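Local coordinates for chitooligosaccharide oxidase (Gibberella zeae, PDB 6Y0R), which oxidises the C1 hydroxyl of chitooligosaccharides to lactones with a bicovalently bound FAD, passing the electrons to molecular oxygen to give hydrogen peroxide, at residues A[336-341]-A[409-414]; A[238-243]-A[301-306]. All coordinates share one frame; numbering follows the deposited sequence.

Interaction 1 of 2, residues A[336-341]-A[409-414]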
loop_
_atom_site.group_PDB
_atom_site.type_symbol
_atom_site.label_atom_id
_atom_site.label_comp_id
_atom_site.label_asym_id
_atom_site.label_seq_id
_atom_site.Cartn_x
_atom_site.Cartn_y
_atom_site.Cartn_z
ATOM N N HIS A 336 -12.906 5.645 -8.420
ATOM C CA HIS A 336 -13.704 5.213 -7.253
ATOM C C HIS A 336 -13.928 3.709 -7.303
ATOM O O HIS A 336 -13.932 3.112 -8.392
ATOM C CB HIS A 336 -15.047 5.967 -7.180
ATOM C CG HIS A 336 -14.894 7.411 -6.863
ATOM N ND1 HIS A 336 -14.491 7.860 -5.604
ATOM C CD2 HIS A 336 -15.048 8.509 -7.640
ATOM C CE1 HIS A 336 -14.381 9.178 -5.642
ATOM N NE2 HIS A 336 -14.729 9.594 -6.883
ATOM N N ASP A 337 -14.149 3.143 -6.131
ATOM C CA ASP A 337 -14.781 1.833 -5.974
ATOM C C ASP A 337 -15.646 1.910 -4.738
ATOM O O ASP A 337 -15.540 2.861 -3.989
ATOM C CB ASP A 337 -13.711 0.722 -5.973
ATOM C CG ASP A 337 -14.290 -0.671 -6.202
ATOM O OD1 ASP A 337 -15.514 -0.778 -6.530
ATOM O OD2 ASP A 337 -13.541 -1.662 -6.038
ATOM N N ASN A 338 -16.477 0.901 -4.539
ATOM C CA ASN A 338 -17.414 0.802 -3.388
ATOM C C ASN A 338 -17.199 -0.565 -2.748
ATOM O O ASN A 338 -17.665 -1.551 -3.284
ATOM C CB ASN A 338 -18.861 1.002 -3.860
ATOM C CG ASN A 338 -19.848 1.168 -2.735
ATOM O OD1 ASN A 338 -19.515 1.095 -1.556
ATOM N ND2 ASN A 338 -21.116 1.341 -3.099
ATOM N N PHE A 339 -16.362 -0.639 -1.720
ATOM C CA PHE A 339 -15.804 -1.945 -1.293
ATOM C C PHE A 339 -15.413 -1.984 0.174
ATOM O O PHE A 339 -15.376 -0.980 0.883
ATOM C CB PHE A 339 -14.609 -2.257 -2.184
ATOM C CG PHE A 339 -13.426 -1.374 -1.916
ATOM C CD1 PHE A 339 -13.354 -0.099 -2.437
ATOM C CD2 PHE A 339 -12.351 -1.842 -1.169
ATOM C CE1 PHE A 339 -12.245 0.715 -2.257
ATOM C CE2 PHE A 339 -11.221 -1.032 -1.008
ATOM C CZ PHE A 339 -11.189 0.250 -1.510
ATOM N N TYR A 340 -15.186 -3.202 0.618
ATOM C CA TYR A 340 -14.572 -3.535 1.908
ATOM C C TYR A 340 -13.403 -4.489 1.623
ATOM O O TYR A 340 -13.438 -5.254 0.681
ATOM C CB TYR A 340 -15.591 -4.183 2.831
ATOM C CG TYR A 340 -15.003 -4.713 4.104
ATOM C CD1 TYR A 340 -14.333 -3.885 4.997
ATOM C CD2 TYR A 340 -15.041 -6.069 4.393
ATOM C CE1 TYR A 340 -13.757 -4.378 6.147
ATOM C CE2 TYR A 340 -14.503 -6.572 5.558
ATOM C CZ TYR A 340 -13.817 -5.735 6.425
ATOM O OH TYR A 340 -13.284 -6.256 7.565
ATOM N N ALA A 341 -12.328 -4.324 2.374
ATOM C CA ALA A 341 -11.113 -5.141 2.206
ATOM C C ALA A 341 -10.535 -5.469 3.555
ATOM O O ALA A 341 -10.818 -4.823 4.583
ATOM C CB ALA A 341 -10.110 -4.394 1.358
ATOM N N ASP A 409 -14.057 -7.213 -1.406
ATOM C CA ASP A 409 -15.484 -7.414 -1.766
ATOM C C ASP A 409 -16.021 -6.079 -2.249
ATOM O O ASP A 409 -15.928 -5.110 -1.499
ATOM C CB ASP A 409 -16.242 -7.961 -0.585
ATOM C CG ASP A 409 -17.703 -8.278 -0.904
ATOM O OD1 ASP A 409 -17.998 -8.577 -2.076
ATOM O OD2 ASP A 409 -18.454 -8.334 0.045
ATOM N N SER A 410 -16.599 -6.062 -3.445
ATOM C CA SER A 410 -17.001 -4.838 -4.166
ATOM C C SER A 410 -18.490 -4.920 -4.521
ATOM O O SER A 410 -18.957 -6.012 -4.825
ATOM C CB SER A 410 -16.182 -4.729 -5.427
ATOM O OG SER A 410 -16.491 -3.544 -6.079
ATOM N N VAL A 411 -19.171 -3.788 -4.492
ATOM C CA VAL A 411 -20.579 -3.638 -4.981
ATOM C C VAL A 411 -20.614 -2.461 -5.948
ATOM O O VAL A 411 -19.620 -1.716 -6.077
ATOM C CB VAL A 411 -21.555 -3.461 -3.811
ATOM C CG1 VAL A 411 -21.523 -4.639 -2.852
ATOM C CG2 VAL A 411 -21.312 -2.167 -3.052
ATOM N N ALA A 412 -21.728 -2.278 -6.664
ATOM C CA ALA A 412 -21.775 -1.223 -7.687
ATOM C C ALA A 412 -21.734 0.142 -6.985
ATOM O O ALA A 412 -22.100 0.223 -5.772
ATOM C CB ALA A 412 -23.008 -1.364 -8.557
ATOM N N ALA A 413 -21.373 1.165 -7.752
ATOM C CA ALA A 413 -21.156 2.554 -7.296
ATOM C C ALA A 413 -22.417 3.059 -6.600
ATOM O O ALA A 413 -22.275 3.798 -5.633
ATOM C CB ALA A 413 -20.771 3.427 -8.462
ATOM N N THR A 414 -23.586 2.589 -7.033
ATOM C CA THR A 414 -24.919 3.071 -6.579
ATOM C C THR A 414 -25.569 2.065 -5.627
ATOM O O THR A 414 -26.745 2.279 -5.284
ATOM C CB THR A 414 -25.833 3.313 -7.786
ATOM O OG1 THR A 414 -25.905 2.087 -8.518
ATOM C CG2 THR A 414 -25.331 4.433 -8.672
HETATM O O HOH W 1 -17.880 -0.239 -7.349
#
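F339 faces S410 as the non-hydrogen-bonded pair where strand 338-341 runs antiparallel to strand 409-411, the axes 4.7 Å apart; next to it, Y340 and D409 exchange two backbone hydrogen bonds, and V411 N donates to N338 O. F339 and S410 share one face, and on it the S410 hydroxyl reaches D337: with OG anti to its own backbone N (chi1 -177°), it donates to D337 OD1 at 3.0 Å from the syn side, close to the carboxylate plane. The same oxygen takes N338 N at 2.8 Å, steeply from above that plane, and a water at 2.6 Å that also donates to V411 O. D337 OD2 is bound by the hydroxyl of Y408. On the other face, the N338 amide lies across V411, ND2 coming 3.5 Å from CG2, and ND2 donates a bent bond (143° at the hydrogen) of 3.1 Å to A412 O, the residue after V411. Y340 OH is hydrogen-bonded to D449 and D409 OD2 to the hydroxyl of Y417. The F339 ring turns away from S410 and stacks on Y408; its side chain lies about 6 Å from the FAD. Three donors on OD1 and a fourth partner on OD2 fix the D337 carboxylate in rotation and probably stabilise its charged form, tying the chain ahead of F339 to S410 and V411.

Interaction 2 of 2, residues A[238-243]-A[301-306]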
loop_
_atom_site.group_PDB
_atom_site.type_symbol
_atom_site.label_atom_id
_atom_site.label_comp_id
_atom_site.label_asym_id
_atom_site.label_seq_id
_atom_site.Cartn_x
_atom_site.Cartn_y
_atom_site.Cartn_z
ATOM N N ILE A 238 -0.560 -18.266 -15.103
ATOM C CA ILE A 238 -0.842 -19.723 -15.139
ATOM C C ILE A 238 -2.306 -19.909 -14.789
ATOM O O ILE A 238 -2.697 -19.658 -13.637
ATOM C CB ILE A 238 0.058 -20.542 -14.208
ATOM C CG1 ILE A 238 1.529 -20.155 -14.315
ATOM C CG2 ILE A 238 -0.133 -22.005 -14.527
ATOM C CD1 ILE A 238 2.429 -20.880 -13.372
ATOM N N GLY A 239 -3.081 -20.363 -15.779
ATOM C CA GLY A 239 -4.494 -20.688 -15.600
ATOM C C GLY A 239 -4.595 -22.040 -14.944
ATOM O O GLY A 239 -3.815 -22.923 -15.287
ATOM N N LEU A 240 -5.489 -22.164 -13.987
ATOM C CA LEU A 240 -5.630 -23.392 -13.186
ATOM C C LEU A 240 -7.083 -23.852 -13.231
ATOM O O LEU A 240 -7.969 -23.008 -13.343
ATOM C CB LEU A 240 -5.180 -23.162 -11.741
ATOM C CG LEU A 240 -3.693 -22.865 -11.535
ATOM C CD1 LEU A 240 -3.414 -22.514 -10.082
ATOM C CD2 LEU A 240 -2.842 -24.045 -11.979
ATOM N N ASN A 241 -7.278 -25.163 -13.082
ATOM C CA ASN A 241 -8.610 -25.790 -12.984
ATOM C C ASN A 241 -8.595 -26.628 -11.712
ATOM O O ASN A 241 -8.521 -27.867 -11.786
ATOM C CB ASN A 241 -8.892 -26.562 -14.273
ATOM C CG ASN A 241 -10.274 -27.167 -14.302
ATOM O OD1 ASN A 241 -11.208 -26.651 -13.696
ATOM N ND2 ASN A 241 -10.393 -28.294 -14.989
ATOM N N TRP A 242 -8.648 -25.959 -10.577
ATOM C CA TRP A 242 -8.585 -26.581 -9.247
ATOM C C TRP A 242 -9.978 -26.715 -8.659
ATOM O O TRP A 242 -10.865 -25.920 -8.998
ATOM C CB TRP A 242 -7.656 -25.770 -8.335
ATOM C CG TRP A 242 -6.203 -25.915 -8.672
ATOM C CD1 TRP A 242 -5.611 -26.776 -9.552
ATOM C CD2 TRP A 242 -5.132 -25.204 -8.032
ATOM N NE1 TRP A 242 -4.247 -26.594 -9.570
ATOM C CE2 TRP A 242 -3.918 -25.652 -8.617
ATOM C CE3 TRP A 242 -5.077 -24.238 -7.025
ATOM C CZ2 TRP A 242 -2.681 -25.138 -8.235
ATOM C CZ3 TRP A 242 -3.845 -23.738 -6.649
ATOM C CH2 TRP A 242 -2.665 -24.198 -7.227
ATOM N N ASP A 243 -10.111 -27.664 -7.760
ATOM C CA ASP A 243 -11.311 -27.827 -6.920
ATOM C C ASP A 243 -10.848 -28.159 -5.508
ATOM O O ASP A 243 -9.629 -28.092 -5.181
ATOM C CB ASP A 243 -12.261 -28.867 -7.518
ATOM C CG ASP A 243 -11.665 -30.248 -7.700
ATOM O OD1 ASP A 243 -10.615 -30.529 -7.094
ATOM O OD2 ASP A 243 -12.266 -31.046 -8.463
ATOM N N GLY A 301 0.749 -30.030 -12.758
ATOM C CA GLY A 301 0.246 -30.901 -13.832
ATOM C C GLY A 301 -0.823 -30.225 -14.671
ATOM O O GLY A 301 -1.757 -29.555 -14.101
ATOM N N GLY A 302 -0.731 -30.430 -15.979
ATOM C CA GLY A 302 -1.790 -30.002 -16.909
ATOM C C GLY A 302 -2.016 -28.499 -16.920
ATOM O O GLY A 302 -3.164 -28.091 -17.187
ATOM N N VAL A 303 -0.971 -27.717 -16.730
ATOM C CA VAL A 303 -1.066 -26.236 -16.839
ATOM C C VAL A 303 -0.108 -25.777 -17.942
ATOM O O VAL A 303 1.002 -26.384 -18.089
ATOM C CB VAL A 303 -0.769 -25.572 -15.485
ATOM C CG1 VAL A 303 -1.681 -26.099 -14.406
ATOM C CG2 VAL A 303 0.692 -25.720 -15.075
ATOM N N GLN A 304 -0.447 -24.654 -18.566
ATOM C CA GLN A 304 0.400 -23.898 -19.528
ATOM C C GLN A 304 0.705 -22.513 -18.927
ATOM O O GLN A 304 -0.202 -21.874 -18.368
ATOM C CB GLN A 304 -0.319 -23.712 -20.870
ATOM C CG GLN A 304 0.583 -23.288 -22.038
ATOM C CD GLN A 304 0.069 -22.224 -23.001
ATOM O OE1 GLN A 304 -1.122 -21.894 -23.087
ATOM N NE2 GLN A 304 0.999 -21.658 -23.759
ATOM N N VAL A 305 1.956 -22.122 -19.032
ATOM C CA VAL A 305 2.399 -20.754 -18.682
ATOM C C VAL A 305 2.194 -19.891 -19.923
ATOM O O VAL A 305 2.709 -20.278 -20.992
ATOM C CB VAL A 305 3.867 -20.771 -18.266
ATOM C CG1 VAL A 305 4.434 -19.387 -18.035
ATOM C CG2 VAL A 305 4.050 -21.647 -17.030
ATOM N N THR A 306 1.527 -18.764 -19.766
ATOM C CA THR A 306 1.532 -17.682 -20.780
ATOM C C THR A 306 2.497 -16.611 -20.283
ATOM O O THR A 306 2.561 -16.365 -19.082
ATOM C CB THR A 306 0.142 -17.129 -21.071
ATOM O OG1 THR A 306 -0.376 -16.512 -19.896
ATOM C CG2 THR A 306 -0.821 -18.193 -21.571
HETATM O O HOH W 2 -2.932 -23.797 -17.719
HETATM O O HOH W 3 -2.236 -20.486 -18.502
HETATM O O HOH W 4 -3.275 -28.325 -12.089
#
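I238 and V303 carry most of the apolar contact between 238-243 and 301-306, with V305 and L240 adding to it, and no direct hydrogen bond joins the two segments. V303 sits in the middle. The I238 CG2 methyl, anti to its backbone N, meets V303 CB at 3.7 Å, while I238 CG1, on the other branch, comes 4.0 Å from V305 CG2. L240 reaches V303 with one methyl: CD2 lies 3.4 Å from V303 CG1, tighter than a usual carbon contact. Its other methyl, CD1, rests over one face of the W242 ring, toward the rim, so the leucine is wedged between the valine and the indole. V303 and V305 also pack on V297 of helix 286-300, which ties the apolar patch to the helix leading into this segment.

Polar contact runs through water. One water donates to G239 O at 2.7 Å and accepts from Q304 N at 2.8 Å; a second accepts from G239 N at 2.9 Å and donates to Q304 O. Both the N-H and the C=O of G239 are thereby matched to those of Q304, with a water set into each link. A third water, at the edge of the W242 ring and in its plane, accepts from NE1 and donates to G301 O, joining the indole to the turn where the chain leaves the helix with positive phi.

Beyond this point the pairing is direct, as T306 shares backbone hydrogen bonds with D237. The arrangement is that of two antiparallel strands parting at their ends, with water between the backbones. It lies where edge strand 305-310 meets strand 233-239 in the large antiparallel sheet, the sheet characteristic of the substrate-binding domain in this family of FAD-linked oxidases.

In the fold
From the N terminus, the chain first builds the sheets that hold strands 38-39 to 218-228, then enters the seven-stranded sheet at strand 233-239. Interaction 2 closes a loop of 57 residues holding helices 247-260 and 286-300 and strands 265-272 and 275-283. After it ends, interaction 1 opens and closes a second loop, of 67 residues, through helix 351-367 and strand 371-378. The two are in series, neither nested nor crossed, with centres about 29 Å apart. Each fastens one outermost strand of the same sheet, 305-310 in interaction 2 and 338-346 in interaction 1; strands 265-272 and 371-378 join the halves. Interaction 1 lies on the flavin side.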